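Local coordinates for tetratricopeptide TPR_2 repeat protein (PDB 5DJS) that is of unassigned function but joins an N-terminal array of tetratricopeptide repeats to a two-lobed GT-B fold that holds uridine-5'-diphosphate in this model, at residues L121-A125 / L417-G421; Q286-P290 / D442-A447; L354-P358 / A472-R477. The protein carries 1 engineered substitution. The contacts are given in a common frame with arbitrary orientation. Residue numbers count along the deposited sequence, not the author numbering.

Contact 1. Residues L121-A125 / L417-G421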
loop_
_atom_site.group_PDB
_atom_site.type_symbol
_atom_site.label_atom_id
_atom_site.label_comp_id
_atom_site.label_asym_id
_atom_site.label_seq_id
_atom_site.Cartn_x
_atom_site.Cartn_y
_atom_site.Cartn_z
ATOM N N LEU A 121 -5.871 -1.260 -11.626
ATOM C CA LEU A 121 -7.252 -1.743 -11.791
ATOM C C LEU A 121 -8.073 -1.740 -10.489
ATOM O O LEU A 121 -9.289 -1.606 -10.521
ATOM C CB LEU A 121 -7.263 -3.150 -12.428
ATOM C CG LEU A 121 -7.385 -3.261 -13.954
ATOM C CD1 LEU A 121 -6.406 -2.379 -14.703
ATOM C CD2 LEU A 121 -7.228 -4.711 -14.389
ATOM N N HIS A 122 -7.411 -1.874 -9.347
ATOM C CA HIS A 122 -8.110 -1.911 -8.051
ATOM C C HIS A 122 -8.709 -0.559 -7.641
ATOM O O HIS A 122 -9.658 -0.518 -6.850
ATOM C CB HIS A 122 -7.188 -2.468 -6.962
ATOM C CG HIS A 122 -6.757 -3.879 -7.225
ATOM N ND1 HIS A 122 -7.497 -4.967 -6.818
ATOM C CD2 HIS A 122 -5.693 -4.376 -7.897
ATOM C CE1 HIS A 122 -6.897 -6.074 -7.210
ATOM N NE2 HIS A 122 -5.799 -5.745 -7.867
ATOM N N TYR A 123 -8.182 0.528 -8.216
ATOM C CA TYR A 123 -8.712 1.877 -8.009
ATOM C C TYR A 123 -9.908 2.223 -8.881
ATOM O O TYR A 123 -10.411 3.334 -8.777
ATOM C CB TYR A 123 -7.636 2.912 -8.285
ATOM C CG TYR A 123 -6.387 2.727 -7.476
ATOM C CD1 TYR A 123 -6.424 2.747 -6.079
ATOM C CD2 TYR A 123 -5.164 2.532 -8.097
ATOM C CE1 TYR A 123 -5.270 2.578 -5.331
ATOM C CE2 TYR A 123 -4.007 2.362 -7.357
ATOM C CZ TYR A 123 -4.070 2.381 -5.975
ATOM O OH TYR A 123 -2.919 2.216 -5.241
ATOM N N SER A 124 -10.369 1.301 -9.732
ATOM C CA SER A 124 -11.470 1.580 -10.660
ATOM C C SER A 124 -12.561 0.523 -10.584
ATOM O O SER A 124 -12.275 -0.677 -10.629
ATOM C CB SER A 124 -10.932 1.636 -12.076
ATOM O OG SER A 124 -11.994 1.640 -13.010
ATOM N N ALA A 125 -13.814 0.975 -10.514
ATOM C CA ALA A 125 -14.967 0.065 -10.455
ATOM C C ALA A 125 -15.264 -0.609 -11.796
ATOM O O ALA A 125 -16.028 -1.574 -11.840
ATOM C CB ALA A 125 -16.201 0.800 -9.950
ATOM N N LEU A 417 -14.001 3.659 -1.612
ATOM C CA LEU A 417 -14.378 2.494 -2.397
ATOM C C LEU A 417 -13.970 2.746 -3.869
ATOM O O LEU A 417 -13.813 3.905 -4.267
ATOM C CB LEU A 417 -15.886 2.239 -2.292
ATOM C CG LEU A 417 -16.821 3.423 -2.593
ATOM C CD1 LEU A 417 -17.868 3.106 -3.656
ATOM C CD2 LEU A 417 -17.496 3.901 -1.321
ATOM N N PRO A 418 -13.771 1.697 -4.676
ATOM C CA PRO A 418 -13.800 0.280 -4.271
ATOM C C PRO A 418 -12.550 -0.226 -3.529
ATOM O O PRO A 418 -12.557 -1.373 -3.048
ATOM C CB PRO A 418 -13.935 -0.452 -5.614
ATOM C CG PRO A 418 -13.268 0.454 -6.586
ATOM C CD PRO A 418 -13.606 1.847 -6.131
ATOM N N TYR A 419 -11.493 0.591 -3.470
ATOM C CA TYR A 419 -10.274 0.256 -2.744
ATOM C C TYR A 419 -10.423 0.855 -1.326
ATOM O O TYR A 419 -10.263 2.072 -1.108
ATOM C CB TYR A 419 -9.055 0.809 -3.497
ATOM C CG TYR A 419 -7.661 0.331 -3.077
ATOM C CD1 TYR A 419 -7.233 0.371 -1.743
ATOM C CD2 TYR A 419 -6.728 -0.078 -4.036
ATOM C CE1 TYR A 419 -5.942 -0.019 -1.374
ATOM C CE2 TYR A 419 -5.437 -0.467 -3.674
ATOM C CZ TYR A 419 -5.048 -0.436 -2.336
ATOM O OH TYR A 419 -3.786 -0.818 -1.942
ATOM N N SER A 420 -10.710 -0.021 -0.365
ATOM C CA SER A 420 -10.872 0.388 1.023
ATOM C C SER A 420 -9.535 0.698 1.654
ATOM O O SER A 420 -8.544 -0.003 1.414
ATOM C CB SER A 420 -11.550 -0.693 1.858
ATOM O OG SER A 420 -11.472 -0.347 3.231
ATOM N N GLY A 421 -9.526 1.736 2.483
ATOM C CA GLY A 421 -8.347 2.099 3.235
ATOM C C GLY A 421 -8.078 1.079 4.325
ATOM O O GLY A 421 -8.847 0.141 4.511
#
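This is a largely buried loop-to-loop contact, where the turn between helices 111-120 and 129-143 meets the loop running from strand 412-414 to helix 423-430. It works through van der Waals packing, and about 258 Å² of surface is covered, both sides summed. On one side the chain folds back tightly: Ser-124 N bonds to Leu-121 O at 3.2 Å, and the carbonyl of His-122 faces the second loop. On the other, the peptide bond between Leu-417 and Pro-418 is cis, and the proline ring lies against the turn, with Pro-418 CG 3.7 Å from His-122 O and 4.0 Å from Ala-125 N. The next residue sends its side chain the same way. Tyr-419 CB lies 3.7 Å from His-122 O, and the two tyrosine rings come as close as 3.3 Å between Tyr-123 CE1 and Tyr-419 CD2. Their planes differ by only 11°, but with centroids 4.9 Å apart they are slid so far that they barely overlap. Tyr-123 OH goes on to hydrogen-bond Arg-338, a residue of the UDP pocket, while Ser-124 OG reaches back to Glu-94 on helix 93-106. Gly-421 touches UDP itself, and the Tyr-419 side chain comes within about 5 Å of it. Arg-338 and Gly-421 follow neighbouring strands, 332-335 and 412-414, where the strand order 3-2-1-4-5-6 changes direction. Such a crevice at the carboxyl ends of the strands is the classic ligand site of a Rossmann-like lobe, here flanked by the turn after helix 111-120.

Contact 2. Residues Q286-P290 / D442-A447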
loop_
_atom_site.group_PDB
_atom_site.type_symbol
_atom_site.label_atom_id
_atom_site.label_comp_id
_atom_site.label_asym_id
_atom_site.label_seq_id
_atom_site.Cartn_x
_atom_site.Cartn_y
_atom_site.Cartn_z
ATOM N N GLN A 286 -11.121 -13.779 8.413
ATOM C CA GLN A 286 -12.436 -14.345 8.072
ATOM C C GLN A 286 -13.437 -13.345 7.519
ATOM O O GLN A 286 -14.292 -13.717 6.723
ATOM C CB GLN A 286 -13.038 -15.049 9.279
ATOM C CG GLN A 286 -12.235 -16.249 9.731
ATOM C CD GLN A 286 -12.833 -16.897 10.958
ATOM O OE1 GLN A 286 -13.049 -16.238 11.982
ATOM N NE2 GLN A 286 -13.112 -18.191 10.866
ATOM N N HIS A 287 -13.329 -12.090 7.946
ATOM C CA HIS A 287 -14.135 -11.003 7.383
ATOM C C HIS A 287 -13.515 -10.458 6.100
ATOM O O HIS A 287 -14.231 -10.139 5.142
ATOM C CB HIS A 287 -14.297 -9.881 8.400
ATOM C CG HIS A 287 -14.960 -10.312 9.673
ATOM N ND1 HIS A 287 -16.042 -11.167 9.700
ATOM C CD2 HIS A 287 -14.707 -9.984 10.963
ATOM C CE1 HIS A 287 -16.418 -11.358 10.952
ATOM N NE2 HIS A 287 -15.623 -10.652 11.737
ATOM N N LEU A 288 -12.186 -10.363 6.087
ATOM C CA LEU A 288 -11.437 -9.810 4.955
ATOM C C LEU A 288 -11.542 -10.620 3.661
ATOM O O LEU A 288 -11.585 -10.027 2.583
ATOM C CB LEU A 288 -9.954 -9.630 5.328
ATOM C CG LEU A 288 -9.040 -8.932 4.305
ATOM C CD1 LEU A 288 -9.483 -7.498 4.053
ATOM C CD2 LEU A 288 -7.596 -8.952 4.768
ATOM N N CYS A 289 -11.575 -11.952 3.779
ATOM C CA CYS A 289 -11.595 -12.878 2.634
ATOM C C CYS A 289 -12.932 -13.638 2.625
ATOM O O CYS A 289 -13.091 -14.600 3.384
ATOM C CB CYS A 289 -10.426 -13.882 2.755
ATOM S SG CYS A 289 -8.768 -13.191 3.037
ATOM N N PRO A 290 -13.901 -13.226 1.774
ATOM C CA PRO A 290 -15.259 -13.813 1.869
ATOM C C PRO A 290 -15.351 -15.288 1.475
ATOM O O PRO A 290 -14.459 -15.778 0.814
ATOM C CB PRO A 290 -16.087 -12.949 0.911
ATOM C CG PRO A 290 -15.103 -12.419 -0.069
ATOM C CD PRO A 290 -13.821 -12.222 0.699
ATOM N N ASP A 442 -15.123 -8.554 -2.101
ATOM C CA ASP A 442 -13.809 -8.321 -2.690
ATOM C C ASP A 442 -12.815 -7.975 -1.587
ATOM O O ASP A 442 -13.062 -7.082 -0.786
ATOM C CB ASP A 442 -13.922 -7.132 -3.664
ATOM C CG ASP A 442 -12.614 -6.741 -4.284
ATOM O OD1 ASP A 442 -11.771 -7.623 -4.574
ATOM O OD2 ASP A 442 -12.450 -5.529 -4.502
ATOM N N MET A 443 -11.685 -8.654 -1.552
ATOM C CA MET A 443 -10.698 -8.413 -0.503
ATOM C C MET A 443 -10.203 -6.958 -0.477
ATOM O O MET A 443 -10.096 -6.362 0.595
ATOM C CB MET A 443 -9.521 -9.391 -0.648
ATOM C CG MET A 443 -8.377 -9.168 0.323
ATOM S SD MET A 443 -7.156 -10.486 0.326
ATOM C CE MET A 443 -5.812 -9.611 1.115
ATOM N N ALA A 444 -9.924 -6.388 -1.652
ATOM C CA ALA A 444 -9.402 -5.009 -1.748
ATOM C C ALA A 444 -10.361 -3.953 -1.185
ATOM O O ALA A 444 -9.905 -2.896 -0.729
ATOM C CB ALA A 444 -9.037 -4.667 -3.187
ATOM N N GLY A 445 -11.668 -4.245 -1.215
ATOM C CA GLY A 445 -12.700 -3.398 -0.594
ATOM C C GLY A 445 -13.203 -3.851 0.774
ATOM O O GLY A 445 -14.376 -3.629 1.092
ATOM N N ARG A 446 -12.334 -4.485 1.579
ATOM C CA ARG A 446 -12.721 -5.054 2.890
ATOM C C ARG A 446 -11.721 -4.866 4.034
ATOM O O ARG A 446 -11.927 -5.415 5.118
ATOM C CB ARG A 446 -13.006 -6.551 2.730
ATOM C CG ARG A 446 -14.326 -6.867 2.055
ATOM C CD ARG A 446 -14.411 -8.338 1.715
ATOM N NE ARG A 446 -15.097 -9.090 2.752
ATOM C CZ ARG A 446 -16.383 -9.444 2.734
ATOM N NH1 ARG A 446 -17.187 -9.127 1.717
ATOM N NH2 ARG A 446 -16.880 -10.141 3.750
ATOM N N ALA A 447 -10.656 -4.102 3.832
ATOM C CA ALA A 447 -9.686 -3.894 4.909
ATOM C C ALA A 447 -10.350 -3.228 6.129
ATOM O O ALA A 447 -10.070 -3.599 7.271
ATOM C CB ALA A 447 -8.502 -3.066 4.425
#
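Arg-446 carries the polar part of this contact, reaching across to a backbone carbonyl just past the end of strand 281-285. His-287 O accepts two hydrogen bonds from the one guanidinium, from Arg-446 NE at 2.7 Å and from Arg-446 NH2 at 3.0 Å. The third nitrogen, NH1, is satisfied nearer home by Gly-440 O, so the arginine bridges both loops. Pro-290 covers one face of the guanidinium, its CD 4.0 Å from Arg-446 NE. Leu-288 O receives a CA-H...O contact from Met-443 CA at 3.6 Å. The rest of the contact is mainly apolar: Leu-288 CG lies 4.0 Å from Met-443 CG, and Leu-288 CD1 sits 3.9 Å from Arg-446 CB. Other polar backbone atoms of the first loop are held within its own lobe: Leu-288 N bonds Asp-285 OD1, and the carbonyls of Cys-289 and Pro-290 take the guanidinium of Arg-303. Arg-446 is the N-cap residue of helix 447-454, whose Ser-450 packs against His-287 and Leu-288. The loop after strand 281-285 of one parallel sheet thus butts against the loop between strand 435-438 of the other sheet and that helix.

Contact 3. Residues L354-P358 / A472-R477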
loop_
_atom_site.group_PDB
_atom_site.type_symbol
_atom_site.label_atom_id
_atom_site.label_comp_id
_atom_site.label_asym_id
_atom_site.label_seq_id
_atom_site.Cartn_x
_atom_site.Cartn_y
_atom_site.Cartn_z
ATOM N N LEU A 354 -23.245 15.362 1.558
ATOM C CA LEU A 354 -23.075 16.805 1.770
ATOM C C LEU A 354 -24.294 17.645 1.350
ATOM O O LEU A 354 -24.470 18.760 1.863
ATOM C CB LEU A 354 -21.794 17.315 1.093
ATOM C CG LEU A 354 -20.454 16.850 1.691
ATOM C CD1 LEU A 354 -19.276 17.194 0.783
ATOM C CD2 LEU A 354 -20.216 17.434 3.073
ATOM N N LEU A 355 -25.117 17.140 0.427
ATOM C CA LEU A 355 -26.379 17.807 0.089
ATOM C C LEU A 355 -27.363 17.649 1.240
ATOM O O LEU A 355 -27.999 18.620 1.654
ATOM C CB LEU A 355 -26.999 17.247 -1.192
ATOM C CG LEU A 355 -26.294 17.524 -2.516
ATOM C CD1 LEU A 355 -27.110 16.922 -3.661
ATOM C CD2 LEU A 355 -26.065 19.007 -2.749
ATOM N N ALA A 356 -27.467 16.422 1.750
ATOM C CA ALA A 356 -28.393 16.079 2.842
ATOM C C ALA A 356 -28.011 16.640 4.213
ATOM O O ALA A 356 -28.857 16.679 5.106
ATOM C CB ALA A 356 -28.558 14.564 2.927
ATOM N N LEU A 357 -26.748 17.038 4.384
ATOM C CA LEU A 357 -26.280 17.721 5.599
ATOM C C LEU A 357 -25.622 19.029 5.168
ATOM O O LEU A 357 -24.390 19.156 5.204
ATOM C CB LEU A 357 -25.299 16.841 6.381
ATOM C CG LEU A 357 -25.871 15.529 6.928
ATOM C CD1 LEU A 357 -24.750 14.626 7.419
ATOM C CD2 LEU A 357 -26.885 15.775 8.034
ATOM N N PRO A 358 -26.451 20.023 4.769
ATOM C CA PRO A 358 -25.982 21.188 3.992
ATOM C C PRO A 358 -24.958 22.115 4.672
ATOM O O PRO A 358 -24.390 22.983 3.996
ATOM C CB PRO A 358 -27.280 21.940 3.678
ATOM C CG PRO A 358 -28.206 21.560 4.780
ATOM C CD PRO A 358 -27.884 20.135 5.106
ATOM N N ALA A 472 -23.731 7.432 7.497
ATOM C CA ALA A 472 -23.020 8.711 7.626
ATOM C C ALA A 472 -23.957 9.862 8.021
ATOM O O ALA A 472 -23.559 10.758 8.775
ATOM C CB ALA A 472 -22.287 9.049 6.335
ATOM N N LEU A 473 -25.178 9.841 7.485
ATOM C CA LEU A 473 -26.234 10.786 7.871
ATOM C C LEU A 473 -26.626 10.620 9.343
ATOM O O LEU A 473 -26.648 11.601 10.095
ATOM C CB LEU A 473 -27.467 10.621 6.965
ATOM C CG LEU A 473 -27.569 11.494 5.706
ATOM C CD1 LEU A 473 -26.229 11.756 5.039
ATOM C CD2 LEU A 473 -28.556 10.893 4.705
ATOM N N GLY A 474 -26.922 9.379 9.739
ATOM C CA GLY A 474 -27.255 9.041 11.126
ATOM C C GLY A 474 -26.244 9.518 12.156
ATOM O O GLY A 474 -26.629 9.968 13.232
ATOM N N LEU A 475 -24.958 9.422 11.824
ATOM C CA LEU A 475 -23.881 9.897 12.701
ATOM C C LEU A 475 -23.719 11.420 12.709
ATOM O O LEU A 475 -23.337 12.000 13.728
ATOM C CB LEU A 475 -22.542 9.258 12.313
ATOM C CG LEU A 475 -22.348 7.750 12.509
ATOM C CD1 LEU A 475 -20.920 7.389 12.128
ATOM C CD2 LEU A 475 -22.633 7.305 13.931
ATOM N N GLY A 476 -23.977 12.065 11.576
ATOM C CA GLY A 476 -23.897 13.522 11.483
ATOM C C GLY A 476 -24.981 14.250 12.263
ATOM O O GLY A 476 -24.796 15.402 12.664
ATOM N N ARG A 477 -26.115 13.582 12.462
ATOM C CA ARG A 477 -27.242 14.140 13.201
ATOM C C ARG A 477 -27.146 13.857 14.712
ATOM O O ARG A 477 -27.034 14.794 15.505
ATOM C CB ARG A 477 -28.555 13.635 12.592
ATOM C CG ARG A 477 -28.814 14.271 11.232
ATOM C CD ARG A 477 -29.755 13.475 10.339
ATOM N NE ARG A 477 -29.839 14.089 9.008
ATOM C CZ ARG A 477 -30.446 13.557 7.945
ATOM N NH1 ARG A 477 -31.062 12.376 8.017
ATOM N NH2 ARG A 477 -30.437 14.216 6.787
#
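Leu-357 pushes its side chain against one flank of helix 465-477, with CD1 4.0 Å from Leu-473 CD1 and 4.3 Å from both Ala-472 O and Gly-476 CA. It is the first residue to leave helical geometry after helix 344-356, and it provides 87 of the roughly 234 Å² buried here, both sides summed. Gly-476 matters for the fit: a CB placed there would point toward the leucine and stand only 2.8 Å from Leu-357 CD1, a clash. The residue before it, Ala-356, meets Leu-473 too, from the last turn of its helix, Ala-356 CB lying 4.1 Å from Leu-473 CD2; Ile-353, nearly a turn further back, also touches Ala-472 and Leu-473. Along the solvent side, Arg-477 stretches over the leucine, its NE 3.5 Å from Leu-357 CD2, and ends in a weak hydrogen bond from Arg-477 NH2 to Ala-356 O at 3.4 Å. That carbonyl belongs to the final turn of its helix, so the arginine loosely tethers the tip of one helix to the other. Ala-472 meanwhile rests on Leu-414 of strand 412-414. Helix 344-356 is the crossover between parallel strands 332-335 and 361-365, whereas helix 465-477 follows 461-462, one of the two edge strands of the sheet. Packing of this kind between sheet-covering helices is typical of an alpha/beta Rossmann-like lobe, here the second lobe of the GT-B fold.

From the N terminus, the chain passes through the repeat helices to 121-125, through five of the six strands of the first parallel sheet to 286-290, and into the second lobe at 354-358. All three contacts are then still open. They close in the same order: contact 1 at 417-421, contact 2 at 442-447 and contact 3 at 472-477, so every pair crosses and none nests. Contact 1 ties the turn after helix 111-120, in the N-terminal helical part, to the second lobe, contact 2 joins the two lobes, and contact 3 lies within the second. Contacts 1 and 2 touch, with Ser-420 N 3.0 Å from Ala-444 O in a probable hydrogen bond; contact 3 stands apart.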